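Local coordinates for uncharacterized protein (Parabacteroides merdae, PDB 4MXN) that is of unknown function but probably acts as a glycoside hydrolase of family 28 with a right-handed parallel beta-helix fold, at residues Ile48-Leu56 and Glu69-Arg77; Asn110-Gly121 and Leu150-Val159. All coordinates share one frame; numbering follows the deposited sequence.

Contact 1 (Ile48-Leu56 and Glu69-Arg77); sequences ISEQGGGRL and ELKSNVTIR
S49, on the last turn of helix 38-50, donates a hydrogen bond from its hydroxyl to the carbonyl of S72: OG lies 2.7 Å from S72 O, in the carbonyl plane. With OG anti to the backbone N (chi1 -165°), the side chain extends across to the 71-74 turn, while its CB packs at 3.7 Å on V74 CG2. Replacing S49 by an alanine would probably leave S72 O without this donor and weaken the tie between helix end and turn. The I48 and V74 side chains cross at about a right angle, CG2 to CG2, completing the close-packed side. At the helix end, a water accepts from N73 ND2 and donates to S49 O. G52 ends the helix in a Schellman motif, and G53 CA then passes 3.1 Å from N73 O, where a CB would clash. Parallel bridges G54-V74, R55-T75 and L56-I76 follow, joining successive turns as in a parallel beta-helix; R77 N reaches L56 O at 2.8 Å, almost straight at 178°. The R55, T75 and R77 side is looser and more polar. R55 and R77 lie side by side, guanidinium planes 29° apart; D21 and E79 supply their respective salt bridges, probably easing the repulsion. Strand 54-58 thus sits between strands 21-23 and 74-78, with L56 packing against helix 38-50 at I41, A44 and V45.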
loop_
_atom_site.group_PDB
_atom_site.type_symbol
_atom_site.label_atom_id
_atom_site.label_comp_id
_atom_site.label_asym_id
_atom_site.label_seq_id
_atom_site.Cartn_x
_atom_site.Cartn_y
_atom_site.Cartn_z
ATOM N N ILE A 48 13.643 8.365 10.917
ATOM C CA ILE A 48 14.020 6.972 11.222
ATOM C C ILE A 48 15.068 6.479 10.196
ATOM O O ILE A 48 16.096 5.930 10.608
ATOM C CB ILE A 48 12.777 6.031 11.332
ATOM C CG1 ILE A 48 11.849 6.491 12.483
ATOM C CG2 ILE A 48 13.208 4.558 11.544
ATOM C CD1 ILE A 48 10.416 5.918 12.445
ATOM N N SER A 49 14.860 6.765 8.892
ATOM C CA SER A 49 15.832 6.401 7.851
ATOM C C SER A 49 17.190 7.108 8.087
ATOM O O SER A 49 18.224 6.466 7.965
ATOM C CB SER A 49 15.293 6.729 6.462
ATOM O OG SER A 49 16.069 6.083 5.466
ATOM N N GLU A 50 17.171 8.405 8.472
ATOM C CA GLU A 50 18.372 9.207 8.768
ATOM C C GLU A 50 19.167 8.609 9.948
ATOM O O GLU A 50 20.399 8.683 9.956
ATOM C CB GLU A 50 17.981 10.682 9.047
ATOM C CG GLU A 50 19.002 11.538 9.791
ATOM C CD GLU A 50 20.402 11.697 9.214
ATOM O OE1 GLU A 50 20.554 11.723 7.970
ATOM O OE2 GLU A 50 21.352 11.821 10.022
ATOM N N GLN A 51 18.465 8.012 10.933
ATOM C CA GLN A 51 19.079 7.392 12.111
ATOM C C GLN A 51 19.674 6.006 11.821
ATOM O O GLN A 51 20.228 5.384 12.728
ATOM C CB GLN A 51 18.070 7.276 13.276
ATOM C CG GLN A 51 17.412 8.589 13.722
ATOM C CD GLN A 51 18.367 9.736 13.934
ATOM O OE1 GLN A 51 19.331 9.648 14.701
ATOM N NE2 GLN A 51 18.107 10.845 13.254
ATOM N N GLY A 52 19.542 5.528 10.585
ATOM C CA GLY A 52 20.056 4.220 10.183
ATOM C C GLY A 52 18.994 3.147 10.075
ATOM O O GLY A 52 19.310 1.969 9.894
ATOM N N GLY A 53 17.739 3.546 10.198
ATOM C CA GLY A 53 16.623 2.623 10.079
ATOM C C GLY A 53 15.946 2.223 11.369
ATOM O O GLY A 53 16.358 2.638 12.456
ATOM N N GLY A 54 14.868 1.452 11.216
ATOM C CA GLY A 54 14.040 0.986 12.319
ATOM C C GLY A 54 12.592 0.862 11.916
ATOM O O GLY A 54 12.280 0.794 10.723
ATOM N N ARG A 55 11.688 0.818 12.909
ATOM C CA ARG A 55 10.274 0.619 12.628
ATOM C C ARG A 55 9.395 1.737 13.172
ATOM O O ARG A 55 9.622 2.233 14.272
ATOM C CB ARG A 55 9.796 -0.735 13.181
ATOM C CG ARG A 55 10.653 -1.937 12.712
ATOM C CD ARG A 55 10.027 -3.285 13.029
ATOM N NE ARG A 55 9.848 -3.479 14.469
ATOM C CZ ARG A 55 9.305 -4.556 15.021
ATOM N NH1 ARG A 55 8.878 -5.560 14.259
ATOM N NH2 ARG A 55 9.182 -4.642 16.337
ATOM N N LEU A 56 8.403 2.161 12.361
ATOM C CA LEU A 56 7.402 3.144 12.770
ATOM C C LEU A 56 6.149 2.370 13.159
ATOM O O LEU A 56 5.576 1.685 12.314
ATOM C CB LEU A 56 7.118 4.180 11.666
ATOM C CG LEU A 56 6.229 5.366 12.053
ATOM C CD1 LEU A 56 6.785 6.148 13.269
ATOM C CD2 LEU A 56 6.045 6.296 10.876
ATOM N N GLU A 69 5.730 8.214 1.579
ATOM C CA GLU A 69 6.868 7.672 0.868
ATOM C C GLU A 69 7.766 6.915 1.854
ATOM O O GLU A 69 8.408 7.521 2.719
ATOM C CB GLU A 69 7.638 8.767 0.139
ATOM C CG GLU A 69 8.807 8.202 -0.651
ATOM C CD GLU A 69 9.634 9.156 -1.485
ATOM O OE1 GLU A 69 9.557 10.386 -1.273
ATOM O OE2 GLU A 69 10.419 8.657 -2.319
ATOM N N LEU A 70 7.787 5.585 1.733
ATOM C CA LEU A 70 8.622 4.727 2.573
ATOM C C LEU A 70 10.092 4.920 2.155
ATOM O O LEU A 70 10.372 5.124 0.971
ATOM C CB LEU A 70 8.150 3.256 2.415
ATOM C CG LEU A 70 8.583 2.195 3.415
ATOM C CD1 LEU A 70 8.593 2.710 4.875
ATOM C CD2 LEU A 70 7.681 0.963 3.283
ATOM N N LYS A 71 11.005 4.963 3.126
ATOM C CA LYS A 71 12.430 5.185 2.831
ATOM C C LYS A 71 13.250 3.979 3.237
ATOM O O LYS A 71 12.797 3.201 4.063
ATOM C CB LYS A 71 12.961 6.454 3.524
ATOM C CG LYS A 71 12.262 7.759 3.086
ATOM C CD LYS A 71 12.634 8.194 1.660
ATOM C CE LYS A 71 11.946 9.469 1.241
ATOM N NZ LYS A 71 12.454 10.659 1.974
ATOM N N SER A 72 14.468 3.843 2.681
ATOM C CA SER A 72 15.366 2.724 2.956
ATOM C C SER A 72 15.573 2.484 4.444
ATOM O O SER A 72 15.750 3.431 5.214
ATOM C CB SER A 72 16.720 2.933 2.283
ATOM O OG SER A 72 16.577 2.903 0.871
ATOM N N ASN A 73 15.508 1.199 4.835
ATOM C CA ASN A 73 15.742 0.661 6.181
ATOM C C ASN A 73 14.606 0.981 7.154
ATOM O O ASN A 73 14.767 0.785 8.360
ATOM C CB ASN A 73 17.101 1.112 6.742
ATOM C CG ASN A 73 18.224 0.771 5.812
ATOM O OD1 ASN A 73 18.348 -0.367 5.360
ATOM N ND2 ASN A 73 19.010 1.757 5.442
ATOM N N VAL A 74 13.434 1.367 6.626
ATOM C CA VAL A 74 12.262 1.669 7.443
ATOM C C VAL A 74 11.179 0.638 7.177
ATOM O O VAL A 74 10.932 0.284 6.032
ATOM C CB VAL A 74 11.720 3.110 7.214
ATOM C CG1 VAL A 74 10.497 3.407 8.094
ATOM C CG2 VAL A 74 12.812 4.157 7.444
ATOM N N THR A 75 10.549 0.168 8.247
ATOM C CA THR A 75 9.393 -0.716 8.233
ATOM C C THR A 75 8.256 0.010 8.937
ATOM O O THR A 75 8.448 0.555 10.024
ATOM C CB THR A 75 9.725 -2.078 8.879
ATOM O OG1 THR A 75 10.571 -2.797 7.986
ATOM C CG2 THR A 75 8.466 -2.930 9.147
ATOM N N ILE A 76 7.074 0.018 8.319
ATOM C CA ILE A 76 5.877 0.586 8.917
ATOM C C ILE A 76 5.069 -0.570 9.472
ATOM O O ILE A 76 4.765 -1.512 8.744
ATOM C CB ILE A 76 5.065 1.461 7.911
ATOM C CG1 ILE A 76 5.767 2.836 7.691
ATOM C CG2 ILE A 76 3.597 1.648 8.395
ATOM C CD1 ILE A 76 5.251 3.650 6.459
ATOM N N ARG A 77 4.728 -0.509 10.761
ATOM C CA ARG A 77 3.903 -1.535 11.382
ATOM C C ARG A 77 2.544 -0.955 11.724
ATOM O O ARG A 77 2.467 0.011 12.473
ATOM C CB ARG A 77 4.567 -2.101 12.663
ATOM C CG ARG A 77 5.968 -2.713 12.470
ATOM C CD ARG A 77 5.958 -4.200 12.274
ATOM N NE ARG A 77 5.106 -4.898 13.244
ATOM C CZ ARG A 77 4.734 -6.163 13.108
ATOM N NH1 ARG A 77 5.164 -6.878 12.074
ATOM N NH2 ARG A 77 3.935 -6.725 14.007
HETATM O O HOH W 1 19.280 4.552 6.377
#

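Contact 2 (Asn110-Gly121 and Leu150-Val159)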
loop_
_atom_site.group_PDB
_atom_site.type_symbol
_atom_site.label_atom_id
_atom_site.label_comp_id
_atom_site.label_asym_id
_atom_site.label_seq_id
_atom_site.Cartn_x
_atom_site.Cartn_y
_atom_site.Cartn_z
ATOM N N ASN A 110 15.678 -2.548 1.658
ATOM C CA ASN A 110 15.436 -3.029 3.016
ATOM C C ASN A 110 14.227 -2.291 3.629
ATOM O O ASN A 110 14.333 -1.622 4.655
ATOM C CB ASN A 110 16.708 -2.870 3.871
ATOM C CG ASN A 110 16.613 -3.456 5.248
ATOM O OD1 ASN A 110 15.887 -4.417 5.487
ATOM N ND2 ASN A 110 17.292 -2.831 6.190
ATOM N N ILE A 111 13.074 -2.409 2.978
ATOM C CA ILE A 111 11.859 -1.723 3.446
ATOM C C ILE A 111 10.779 -2.742 3.764
ATOM O O ILE A 111 10.771 -3.851 3.234
ATOM C CB ILE A 111 11.371 -0.661 2.424
ATOM C CG1 ILE A 111 11.197 -1.275 1.005
ATOM C CG2 ILE A 111 12.309 0.550 2.390
ATOM C CD1 ILE A 111 10.357 -0.496 0.088
ATOM N N GLY A 112 9.842 -2.346 4.597
ATOM C CA GLY A 112 8.776 -3.251 4.967
ATOM C C GLY A 112 7.501 -2.613 5.450
ATOM O O GLY A 112 7.476 -1.445 5.840
ATOM N N ILE A 113 6.426 -3.404 5.376
ATOM C CA ILE A 113 5.085 -3.109 5.878
ATOM C C ILE A 113 4.626 -4.372 6.585
ATOM O O ILE A 113 4.657 -5.448 5.990
ATOM C CB ILE A 113 4.071 -2.641 4.792
ATOM C CG1 ILE A 113 4.538 -1.340 4.086
ATOM C CG2 ILE A 113 2.662 -2.446 5.414
ATOM C CD1 ILE A 113 3.833 -1.073 2.807
ATOM N N GLY A 114 4.225 -4.237 7.836
ATOM C CA GLY A 114 3.768 -5.357 8.643
ATOM C C GLY A 114 2.707 -4.972 9.647
ATOM O O GLY A 114 2.257 -3.819 9.671
ATOM N N GLY A 115 2.330 -5.940 10.478
ATOM C CA GLY A 115 1.304 -5.759 11.505
ATOM C C GLY A 115 -0.041 -6.289 11.059
ATOM O O GLY A 115 -0.320 -6.353 9.859
ATOM N N LYS A 116 -0.891 -6.678 12.011
ATOM C CA LYS A 116 -2.195 -7.272 11.688
ATOM C C LYS A 116 -3.305 -6.231 11.491
ATOM O O LYS A 116 -4.472 -6.606 11.351
ATOM C CB LYS A 116 -2.598 -8.275 12.777
ATOM C CG LYS A 116 -1.794 -9.566 12.735
ATOM C CD LYS A 116 -2.226 -10.472 13.868
ATOM C CE LYS A 116 -1.280 -11.619 14.062
ATOM N NZ LYS A 116 -1.753 -12.527 15.123
ATOM N N GLY A 117 -2.925 -4.951 11.422
ATOM C CA GLY A 117 -3.845 -3.844 11.195
ATOM C C GLY A 117 -4.344 -3.782 9.764
ATOM O O GLY A 117 -4.072 -4.681 8.963
ATOM N N ILE A 118 -5.035 -2.680 9.426
ATOM C CA ILE A 118 -5.689 -2.487 8.132
ATOM C C ILE A 118 -5.201 -1.205 7.459
ATOM O O ILE A 118 -4.937 -0.207 8.135
ATOM C CB ILE A 118 -7.260 -2.424 8.353
ATOM C CG1 ILE A 118 -7.822 -3.741 8.940
ATOM C CG2 ILE A 118 -8.055 -1.988 7.086
ATOM C CD1 ILE A 118 -9.256 -3.620 9.630
ATOM N N ILE A 119 -5.077 -1.254 6.129
ATOM C CA ILE A 119 -4.880 -0.102 5.242
ATOM C C ILE A 119 -6.201 0.003 4.475
ATOM O O ILE A 119 -6.553 -0.927 3.735
ATOM C CB ILE A 119 -3.639 -0.155 4.322
ATOM C CG1 ILE A 119 -2.370 -0.523 5.111
ATOM C CG2 ILE A 119 -3.482 1.196 3.597
ATOM C CD1 ILE A 119 -1.031 -0.696 4.224
ATOM N N ASP A 120 -6.970 1.082 4.726
ATOM C CA ASP A 120 -8.318 1.302 4.180
ATOM C C ASP A 120 -8.298 2.377 3.095
ATOM O O ASP A 120 -8.053 3.561 3.385
ATOM C CB ASP A 120 -9.298 1.687 5.313
ATOM C CG ASP A 120 -10.776 1.830 4.918
ATOM O OD1 ASP A 120 -11.080 1.833 3.699
ATOM O OD2 ASP A 120 -11.614 2.007 5.823
ATOM N N GLY A 121 -8.597 1.945 1.870
ATOM C CA GLY A 121 -8.548 2.807 0.688
ATOM C C GLY A 121 -9.689 3.765 0.472
ATOM O O GLY A 121 -9.552 4.689 -0.345
ATOM N N LEU A 150 -3.046 0.826 -2.721
ATOM C CA LEU A 150 -2.801 0.855 -1.272
ATOM C C LEU A 150 -1.295 0.830 -1.030
ATOM O O LEU A 150 -0.801 1.609 -0.216
ATOM C CB LEU A 150 -3.517 -0.279 -0.539
ATOM C CG LEU A 150 -5.032 -0.206 -0.570
ATOM C CD1 LEU A 150 -5.647 -1.476 -0.056
ATOM C CD2 LEU A 150 -5.568 0.943 0.242
ATOM N N ILE A 151 -0.576 -0.021 -1.787
ATOM C CA ILE A 151 0.881 -0.186 -1.759
ATOM C C ILE A 151 1.426 -0.184 -3.185
ATOM O O ILE A 151 0.870 -0.852 -4.062
ATOM C CB ILE A 151 1.249 -1.518 -1.023
ATOM C CG1 ILE A 151 0.990 -1.441 0.490
ATOM C CG2 ILE A 151 2.659 -2.008 -1.347
ATOM C CD1 ILE A 151 0.938 -2.910 1.159
ATOM N N CYS A 152 2.514 0.560 -3.419
ATOM C CA CYS A 152 3.179 0.588 -4.719
ATOM C C CYS A 152 4.694 0.678 -4.522
ATOM O O CYS A 152 5.173 1.658 -3.946
ATOM C CB CYS A 152 2.665 1.726 -5.598
ATOM S SG CYS A 152 3.385 1.763 -7.263
HETATM N N MSE A 153 5.437 -0.328 -5.018
HETATM C CA MSE A 153 6.906 -0.339 -4.941
HETATM C C MSE A 153 7.499 -0.370 -6.330
HETATM O O MSE A 153 7.141 -1.227 -7.138
HETATM C CB MSE A 153 7.441 -1.529 -4.133
HETATM C CG MSE A 153 7.554 -1.254 -2.662
HETATM SE SE MSE A 153 5.991 -1.928 -1.738
HETATM C CE MSE A 153 6.312 -1.057 -0.019
ATOM N N GLU A 154 8.414 0.555 -6.614
ATOM C CA GLU A 154 9.065 0.587 -7.924
ATOM C C GLU A 154 10.580 0.686 -7.768
ATOM O O GLU A 154 11.074 1.615 -7.126
ATOM C CB GLU A 154 8.533 1.721 -8.809
ATOM C CG GLU A 154 8.948 1.559 -10.270
ATOM C CD GLU A 154 8.565 2.699 -11.193
ATOM O OE1 GLU A 154 7.518 3.346 -10.958
ATOM O OE2 GLU A 154 9.308 2.933 -12.173
ATOM N N GLY A 155 11.290 -0.244 -8.390
ATOM C CA GLY A 155 12.753 -0.288 -8.384
ATOM C C GLY A 155 13.359 -0.540 -7.016
ATOM O O GLY A 155 14.500 -0.158 -6.767
ATOM N N CYS A 156 12.602 -1.179 -6.125
ATOM C CA CYS A 156 13.031 -1.448 -4.761
ATOM C C CYS A 156 13.711 -2.811 -4.635
ATOM O O CYS A 156 13.476 -3.703 -5.445
ATOM C CB CYS A 156 11.846 -1.324 -3.810
ATOM S SG CYS A 156 11.174 0.358 -3.694
ATOM N N GLU A 157 14.569 -2.964 -3.615
ATOM C CA GLU A 157 15.275 -4.221 -3.349
ATOM C C GLU A 157 15.069 -4.632 -1.895
ATOM O O GLU A 157 15.148 -3.766 -1.030
ATOM C CB GLU A 157 16.780 -4.043 -3.653
ATOM C CG GLU A 157 17.105 -3.931 -5.131
ATOM C CD GLU A 157 18.570 -3.986 -5.516
ATOM O OE1 GLU A 157 19.430 -4.234 -4.637
ATOM O OE2 GLU A 157 18.853 -3.797 -6.720
ATOM N N ASP A 158 14.820 -5.934 -1.615
ATOM C CA ASP A 158 14.623 -6.483 -0.260
ATOM C C ASP A 158 13.386 -5.817 0.382
ATOM O O ASP A 158 13.494 -4.921 1.224
ATOM C CB ASP A 158 15.903 -6.345 0.614
ATOM C CG ASP A 158 17.173 -6.901 -0.026
ATOM O OD1 ASP A 158 17.082 -7.923 -0.743
ATOM O OD2 ASP A 158 18.255 -6.317 0.192
ATOM N N VAL A 159 12.206 -6.225 -0.096
ATOM C CA VAL A 159 10.911 -5.693 0.339
ATOM C C VAL A 159 10.169 -6.776 1.122
ATOM O O VAL A 159 9.968 -7.871 0.601
ATOM C CB VAL A 159 10.090 -5.214 -0.887
ATOM C CG1 VAL A 159 8.694 -4.738 -0.473
ATOM C CG2 VAL A 159 10.835 -4.131 -1.664
#
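I113 and I151 meet tip to tip across the interior, I113 CD1 standing 3.7 Å from I151 CG1. The strands that bear these side chains, 111-114 and 151-154, run nearly antiparallel at 165°, but their axes stay 10.5 Å apart, so they face each other through side chains and are not hydrogen-bonded partners. Selenomethionine M153 is modelled in two conformers, and its contacts here hold for one of them: in it, CE approaches I113 CD1. I111 extends this apolar layer: its CD1 is 4.0 Å from C156 SG and, in that same conformer, equally far from M153 CG, and its CG1 lies alongside V159 CG2. Its chi1 of 53° sets CG1 between the backbone N and the carbonyl carbon, a crowded placement that isoleucine takes less often, and sends CD1 inward to these three partners. At the far end I119 and L150 overlap lengthwise with their ends pointing opposite ways, CG2 against CD2, and L150 CD2 comes within 3.5 Å of G121 CA; a CB on that glycine would be tight against the same methyl.

Behind this shell, two backbone bonds join the segments where the chain turns its corners, and probably help set their spacing. N110 N binds E157 O at 3.0 Å, in the carbonyl plane, and I111 N binds D158 O at 3.1 Å, bringing I111 beside V159 in a parallel bridge. Farther out, N110 ND2 is held by N73 OD1 and D158 OD1 by N181, while a disulfide ties C152 to C99. Such inward aliphatic stacking between opposing faces is characteristic of a parallel beta-helix. I161 of strand 159-162 touches I113, I151 and M153; L166 of strand 165-167 covers I119, L150 and I151; and Y176 of strand 174-177 continues the row beyond M153.

From the N terminus, the chain runs along helix 38-50 and out along strand 54-58; contact 1 closes when, after a 12-residue excursion, strand 74-78 settles beside it. Contact 2 opens later, at N110, and closes after a longer, largely helical excursion of 28 residues, so the two follow in series and neither encloses nor crosses the other. They are joined laterally, their centres 12 Å apart: strands 74-78 and 111-114 are neighbours, with I76 N 2.9 Å from G112 O in a probable hydrogen bond. Contact 1 thereby ties the N-terminal helix to successive parallel strands, whereas contact 2 spans the interior to the facing strand 151-154.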